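Local coordinates for Lmo2184 protein (Listeria monocytogenes serovar 1/2a, PDB 5JOQ) that probably binds heme at the cell surface as the lipid-anchored substrate-binding component of an iron-uptake ABC transporter, at residues T99-L104 with A115-F120; A124-E129 with M270-N275; S152-V157 with E278-M283. All coordinates share one frame; numbering follows the deposited sequence. Where two conformers were deposited one is given.

Contact 1 (T99-L104 with A115-F120); sequences TLEADL and ADFLDF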
# COMPACT_ATOMS: atom_id res chain seq x y z
N THR A 99 4.97 21.83 -0.90
CA THR A 99 3.73 21.05 -0.92
C THR A 99 3.37 20.55 0.48
O THR A 99 2.18 20.33 0.77
CB THR A 99 3.87 19.90 -1.93
OG1 THR A 99 3.96 20.47 -3.27
CG2 THR A 99 2.67 18.91 -1.83
N LEU A 100 4.36 20.40 1.37
CA LEU A 100 4.11 20.03 2.76
C LEU A 100 4.01 21.21 3.71
O LEU A 100 3.81 21.00 4.91
CB LEU A 100 5.23 19.08 3.24
CG LEU A 100 4.90 17.60 3.05
CD1 LEU A 100 3.73 17.15 4.01
CD2 LEU A 100 4.54 17.31 1.59
N GLU A 101 4.12 22.45 3.23
CA GLU A 101 4.20 23.60 4.15
C GLU A 101 2.94 23.73 5.00
O GLU A 101 3.02 23.95 6.21
CB GLU A 101 4.46 24.88 3.34
CG GLU A 101 4.54 26.09 4.24
CD GLU A 101 4.97 27.34 3.47
OE1 GLU A 101 4.98 27.32 2.22
OE2 GLU A 101 5.25 28.35 4.12
N ALA A 102 1.78 23.59 4.39
CA ALA A 102 0.55 23.76 5.12
C ALA A 102 0.45 22.75 6.25
O ALA A 102 -0.01 23.06 7.32
CB ALA A 102 -0.65 23.68 4.19
N ASP A 103 0.87 21.52 5.98
CA ASP A 103 0.86 20.50 6.99
C ASP A 103 1.87 20.67 8.13
O ASP A 103 1.54 20.43 9.27
CB ASP A 103 1.12 19.14 6.36
CG ASP A 103 -0.05 18.64 5.56
OD1 ASP A 103 -1.11 19.26 5.63
OD2 ASP A 103 0.11 17.64 4.86
N LEU A 104 3.09 21.05 7.79
CA LEU A 104 4.17 21.12 8.77
C LEU A 104 4.65 22.43 9.35
O LEU A 104 5.37 22.42 10.34
CB LEU A 104 5.40 20.43 8.18
CG LEU A 104 5.21 19.11 7.47
CD1 LEU A 104 6.50 18.56 6.89
CD2 LEU A 104 4.58 18.13 8.42
N ALA A 115 12.91 26.81 9.45
CA ALA A 115 12.60 25.86 8.39
C ALA A 115 12.40 26.58 7.07
O ALA A 115 11.90 27.71 7.02
CB ALA A 115 11.36 25.02 8.72
N ASP A 116 12.80 25.91 5.99
CA ASP A 116 12.70 26.41 4.64
C ASP A 116 11.89 25.40 3.83
O ASP A 116 12.25 24.21 3.78
CB ASP A 116 14.10 26.58 4.04
CG ASP A 116 14.12 27.43 2.77
OD1 ASP A 116 13.05 27.80 2.25
OD2 ASP A 116 15.24 27.70 2.29
N PHE A 117 10.80 25.85 3.20
CA PHE A 117 9.94 24.98 2.41
C PHE A 117 10.25 25.24 0.94
O PHE A 117 9.87 26.27 0.39
CB PHE A 117 8.46 25.20 2.74
CG PHE A 117 8.11 24.82 4.16
CD1 PHE A 117 7.83 23.50 4.48
CD2 PHE A 117 8.13 25.77 5.17
CE1 PHE A 117 7.54 23.12 5.77
CE2 PHE A 117 7.83 25.41 6.49
CZ PHE A 117 7.53 24.07 6.78
N LEU A 118 10.99 24.31 0.33
CA LEU A 118 11.51 24.45 -1.03
C LEU A 118 10.43 24.12 -2.06
O LEU A 118 9.72 23.13 -1.90
CB LEU A 118 12.69 23.50 -1.23
CG LEU A 118 13.74 23.55 -0.11
CD1 LEU A 118 14.86 22.52 -0.37
CD2 LEU A 118 14.31 24.96 0.02
N ASP A 119 10.31 24.93 -3.11
CA ASP A 119 9.25 24.73 -4.10
C ASP A 119 9.72 23.72 -5.14
O ASP A 119 10.54 24.05 -6.02
CB ASP A 119 8.88 26.06 -4.75
CG ASP A 119 7.67 25.92 -5.68
OD1 ASP A 119 7.29 24.77 -5.99
OD2 ASP A 119 7.09 26.94 -6.09
N PHE A 120 9.22 22.48 -5.06
CA PHE A 120 9.55 21.42 -6.03
C PHE A 120 8.37 21.10 -6.97
O PHE A 120 8.21 19.95 -7.43
CB PHE A 120 10.02 20.18 -5.27
CG PHE A 120 11.45 20.30 -4.70
CD1 PHE A 120 12.15 21.50 -4.77
CD2 PHE A 120 12.06 19.22 -4.09
CE1 PHE A 120 13.49 21.60 -4.27
CE2 PHE A 120 13.37 19.30 -3.57
CZ PHE A 120 14.08 20.47 -3.65
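Glu101 lies across one face of the Phe117 ring, its aliphatic part serving as the apolar surface and its carboxylate coming to lie over the rim on the CD2 side. CG stands over the ring in a CH-pi contact, 3.9 Å from the centroid of Phe117 and 18° off the ring normal, displaced toward the rim. This comes from an extended chain with CG anti to the backbone N (chi1 180°), which runs the methylenes from CD1 across to CD2. At the other end of the track the Glu101 backbone closes in, CA reaching CD1 of Phe117 at 3.6 Å. The carboxylate is nearly parallel to the ring, the planes 11° apart, while salt bridges to Lys98 and Lys105 hold its two oxygens. A glutamate thus suits a half-buried turn: oily along its length, charged at the end. The pair joins the helix and second strand of a beta-alpha-beta unit, 93-97, 101-110 and 115-118, in the parallel sheet of the N-terminal lobe. Leu104 meets the same ring at its edge, CB lying 4.2 Å from CE1 of Phe117. The backbone bond from Leu104 N to Leu100 O (3.0 Å) closes the turn that carries both Glu101 and Leu104.

Contact 2 (A124-E129 with M270-N275); sequences ASMQTE and MTASLN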
# COMPACT_ATOMS: atom_id res chain seq x y z
N ALA A 124 12.00 23.85 -13.04
CA ALA A 124 12.58 25.19 -12.95
C ALA A 124 12.56 25.71 -11.52
O ALA A 124 13.53 26.35 -11.07
CB ALA A 124 11.82 26.15 -13.87
N SER A 125 11.46 25.48 -10.79
CA SER A 125 11.43 25.93 -9.40
C SER A 125 12.45 25.17 -8.58
O SER A 125 13.15 25.78 -7.76
CB SER A 125 10.02 25.76 -8.81
OG SER A 125 9.16 26.80 -9.33
N MET A 126 12.58 23.85 -8.80
CA MET A 126 13.63 23.10 -8.10
C MET A 126 15.01 23.67 -8.39
O MET A 126 15.86 23.78 -7.49
CB MET A 126 13.58 21.60 -8.50
CG MET A 126 14.64 20.77 -7.77
SD MET A 126 14.65 19.02 -8.26
CE MET A 126 15.19 19.15 -9.99
N GLN A 127 15.28 24.01 -9.65
CA GLN A 127 16.59 24.58 -9.99
C GLN A 127 16.84 25.92 -9.30
O GLN A 127 17.96 26.20 -8.87
CB GLN A 127 16.74 24.71 -11.50
CG GLN A 127 16.80 23.32 -12.19
CD GLN A 127 17.20 23.50 -13.64
OE1 GLN A 127 16.37 23.80 -14.49
NE2 GLN A 127 18.50 23.34 -13.92
N THR A 128 15.82 26.78 -9.20
CA THR A 128 16.02 28.02 -8.42
C THR A 128 16.32 27.70 -6.95
O THR A 128 17.15 28.38 -6.31
CB THR A 128 14.78 28.90 -8.54
OG1 THR A 128 14.62 29.32 -9.92
CG2 THR A 128 14.88 30.16 -7.62
N GLU A 129 15.64 26.69 -6.39
CA GLU A 129 15.92 26.31 -5.00
C GLU A 129 17.34 25.79 -4.85
O GLU A 129 18.02 26.10 -3.86
CB GLU A 129 14.93 25.26 -4.50
CG GLU A 129 13.48 25.76 -4.45
CD GLU A 129 13.19 26.84 -3.39
OE1 GLU A 129 14.11 27.32 -2.69
OE2 GLU A 129 12.01 27.23 -3.29
N MET A 270 5.37 12.80 -6.69
CA MET A 270 4.42 13.91 -6.74
C MET A 270 5.13 15.25 -6.95
O MET A 270 4.55 16.16 -7.54
CB MET A 270 3.59 13.97 -5.46
CG MET A 270 2.18 14.50 -5.68
SD MET A 270 1.12 14.33 -4.20
CE MET A 270 1.64 15.84 -3.37
N THR A 271 6.34 15.39 -6.43
CA THR A 271 7.11 16.62 -6.60
C THR A 271 8.50 16.28 -7.13
O THR A 271 8.91 15.12 -7.17
CB THR A 271 7.20 17.41 -5.30
OG1 THR A 271 7.72 16.58 -4.25
CG2 THR A 271 5.82 17.94 -4.91
N ALA A 272 9.23 17.34 -7.54
CA ALA A 272 10.44 17.21 -8.33
C ALA A 272 11.57 16.62 -7.50
O ALA A 272 11.62 16.79 -6.28
CB ALA A 272 10.89 18.60 -8.88
N SER A 273 12.53 16.04 -8.20
CA SER A 273 13.76 15.49 -7.65
C SER A 273 14.84 15.39 -8.73
O SER A 273 14.61 15.71 -9.87
CB SER A 273 13.53 14.14 -6.99
OG SER A 273 13.37 13.14 -7.94
N LEU A 274 16.01 14.92 -8.33
CA LEU A 274 17.14 14.75 -9.24
C LEU A 274 16.84 13.61 -10.24
O LEU A 274 17.56 13.42 -11.17
CB LEU A 274 18.45 14.59 -8.50
CG LEU A 274 18.90 15.84 -7.75
CD1 LEU A 274 20.27 15.64 -7.13
CD2 LEU A 274 18.89 17.05 -8.66
N ASN A 275 15.77 12.87 -10.00
CA ASN A 275 15.29 11.83 -10.90
C ASN A 275 14.70 12.43 -12.18
O ASN A 275 14.45 11.74 -13.13
CB ASN A 275 14.13 11.05 -10.28
CG ASN A 275 14.56 10.11 -9.20
OD1 ASN A 275 15.73 9.83 -9.05
ND2 ASN A 275 13.61 9.59 -8.47
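Ala272 meets Met126 first along the loop 270-275, its CB 3.8 Å from the sulfur SD and 4.0 Å from CB of Met126. A methyl group is small enough to let the helix come close here, and the two CA atoms are the nearest pair between the segments. Met126 reaches the loop with CG anti to its backbone N (chi1 -179°) and chi2 equally extended, then bends at chi3 (66°), which turns the terminal methyl along the loop. Ser273 follows, and it is touched through its backbone: SD lies 3.7 Å from N of Ser273, and CE packs 3.5 Å from its carbonyl O. The flexible, polarisable thioether can follow such an irregular peptide surface. The loop comes after strand 260-262 of the second lobe and leads to the C-terminal helix 276-288, and here it is laid on helix 123-136 of the first lobe. The CB of Ser273 points away from helix 123-136, and its OG accepts a capping hydrogen bond from Asn275 N (3.2 Å, 153° at the hydrogen), so one residue offers its backbone to Met126 and its hydroxyl to the turn before the helix. Leu274 adds a looser apolar contact, its CD2 4.5 Å from CE of Met126. Its side chain also rests on Leu146 and Leu150 of helix 140-161 and on Ile47 of helix 42-50, where a broad aliphatic group can serve several helices together.

Contact 3 (S152-V157 with E278-M283); sequences SDIDQV and EALKEM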
# COMPACT_ATOMS: atom_id res chain seq x y z
N SER A 152 21.25 20.85 -19.20
CA SER A 152 21.69 20.16 -20.41
C SER A 152 20.76 19.00 -20.74
O SER A 152 20.40 18.79 -21.91
CB SER A 152 23.14 19.70 -20.24
OG SER A 152 23.52 18.88 -21.32
N ASP A 153 20.36 18.22 -19.74
CA ASP A 153 19.45 17.10 -19.98
C ASP A 153 18.07 17.57 -20.44
O ASP A 153 17.50 17.03 -21.38
CB ASP A 153 19.33 16.22 -18.74
CG ASP A 153 20.60 15.47 -18.42
OD1 ASP A 153 21.42 15.29 -19.33
OD2 ASP A 153 20.78 15.06 -17.27
N ILE A 154 17.54 18.59 -19.79
CA ILE A 154 16.23 19.12 -20.15
C ILE A 154 16.24 19.69 -21.56
O ILE A 154 15.34 19.46 -22.34
CB ILE A 154 15.78 20.24 -19.17
CG1 ILE A 154 15.63 19.75 -17.73
CG2 ILE A 154 14.51 20.91 -19.65
CD1 ILE A 154 15.35 18.29 -17.57
N ASP A 155 17.29 20.43 -21.88
CA ASP A 155 17.40 21.04 -23.19
C ASP A 155 17.41 19.98 -24.28
O ASP A 155 16.88 20.20 -25.35
CB ASP A 155 18.62 21.96 -23.29
CG ASP A 155 18.40 23.31 -22.64
OD1 ASP A 155 17.26 23.59 -22.23
OD2 ASP A 155 19.36 24.08 -22.55
N GLN A 156 18.05 18.85 -24.00
CA GLN A 156 18.13 17.79 -25.01
C GLN A 156 16.75 17.21 -25.32
O GLN A 156 16.41 16.95 -26.48
CB GLN A 156 19.08 16.69 -24.53
CG GLN A 156 19.19 15.54 -25.55
CD GLN A 156 19.88 16.00 -26.83
OE1 GLN A 156 21.02 16.48 -26.78
NE2 GLN A 156 19.18 15.89 -27.97
N VAL A 157 15.94 16.97 -24.28
CA VAL A 157 14.56 16.49 -24.52
C VAL A 157 13.78 17.54 -25.29
O VAL A 157 13.13 17.23 -26.30
CB VAL A 157 13.88 16.14 -23.19
CG1 VAL A 157 12.39 15.71 -23.45
CG2 VAL A 157 14.65 15.00 -22.54
N GLU A 278 15.86 11.42 -15.79
CA GLU A 278 15.42 10.09 -16.16
C GLU A 278 13.91 10.08 -16.43
O GLU A 278 13.46 9.51 -17.39
CB GLU A 278 15.79 9.10 -15.08
CG GLU A 278 15.47 7.66 -15.43
CD GLU A 278 15.86 6.67 -14.35
OE1 GLU A 278 16.43 7.07 -13.33
OE2 GLU A 278 15.59 5.47 -14.54
N ALA A 279 13.16 10.73 -15.56
CA ALA A 279 11.70 10.81 -15.69
C ALA A 279 11.31 11.47 -17.00
O ALA A 279 10.40 11.00 -17.70
CB ALA A 279 11.11 11.58 -14.51
N LEU A 280 11.98 12.57 -17.36
CA LEU A 280 11.65 13.25 -18.60
C LEU A 280 11.93 12.37 -19.82
O LEU A 280 11.19 12.41 -20.81
CB LEU A 280 12.44 14.56 -18.69
CG LEU A 280 12.00 15.55 -19.75
CD1 LEU A 280 10.53 15.92 -19.57
CD2 LEU A 280 12.91 16.80 -19.72
N LYS A 281 13.00 11.57 -19.77
CA LYS A 281 13.31 10.68 -20.89
C LYS A 281 12.28 9.56 -21.02
O LYS A 281 11.94 9.13 -22.13
CB LYS A 281 14.69 10.08 -20.71
CG LYS A 281 15.84 11.06 -20.85
CD LYS A 281 17.21 10.41 -20.52
CE LYS A 281 18.26 11.50 -20.18
NZ LYS A 281 19.30 11.07 -19.17
N GLU A 282 11.83 9.02 -19.88
CA GLU A 282 10.77 8.02 -19.91
C GLU A 282 9.46 8.65 -20.41
O GLU A 282 8.72 8.02 -21.18
CB GLU A 282 10.63 7.41 -18.51
CG GLU A 282 9.91 6.10 -18.45
CD GLU A 282 10.54 5.07 -19.39
OE1 GLU A 282 11.80 4.96 -19.47
OE2 GLU A 282 9.74 4.43 -20.09
N MET A 283 9.21 9.91 -20.04
CA MET A 283 8.01 10.59 -20.53
C MET A 283 8.04 10.72 -22.04
O MET A 283 7.03 10.49 -22.72
CB MET A 283 7.89 11.98 -19.88
CG MET A 283 6.62 12.72 -20.27
SD MET A 283 5.11 11.96 -19.69
CE MET A 283 5.25 12.12 -17.88
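Ile154 meets Leu280 with the end of its longer branch, CD1 lying 3.6 Å from CD2 of Leu280, and the two side chains cross at about a right angle. An unusual, nearly eclipsed second torsion (chi2 -25°) turns CD1 to that position. Beside this apolar seam, at the flank, the preceding Asp153 faces Lys281. Their charged atoms, OD2 of Asp153 and NZ of Lys281, are 4.7 Å apart, too far for a salt bridge, but the opposite charges probably attract one another. Placing them here keeps both charges beside the seam and not within it.

Val157 comes a turn on, pointing toward the opposite helix, and takes Leu280 on several atoms: CB is 3.7 Å from CD2 of Leu280, and CG1 is 3.7 Å from its CG. The compact beta-branched side chain offers a short, broad surface that brings the backbones near, with the CA atoms of Val157 and Lys281 only 7.0 Å apart. Leu280 has CG anti to its own backbone N (chi1 -166°), which carries the isobutyl group toward both partners. It was modelled in two conformers, and these contacts belong to one of them, so their detail is less certain. On the flank CG2 of Val157 touches the aliphatic part of Lys281, 4.4 Å from CG, before the lysine chain runs on toward Asp153.

The two short segments are nearly parallel, their axes 10.0 Å apart at an angle of 9°. The first belongs to the long helix 140-161, which in this family of binding proteins bridges the two lobes, and the second to the C-terminal helix 276-288. That helix also packs on helix 187-194, Ala279 meeting Tyr187 and Leu191 while Leu280 reaches Leu194 as well as the bridging helix.

Contact 3 is the most buried, three of its four touching residues being enclosed, and no other chain touches it. Contacts 1 and 2 are partly buried, and beside contact 1 Asp103 forms a salt bridge with Lys237 of the second subunit. Contact 1 stays within one lobe, between elements close in sequence, and relies on an aromatic ring under a charged residue's methylenes. Contacts 2 and 3 tie distant parts of the chain: 2 sets a methionine against an alanine methyl and loop backbone, 3 joins aliphatic side chains of two helices. Contacts 1 and 2 touch, probably through a hydrogen bond of Phe120 O with Ala272 N. The second segment of contact 3 lies in helix 276-288, which follows the loop 270-275.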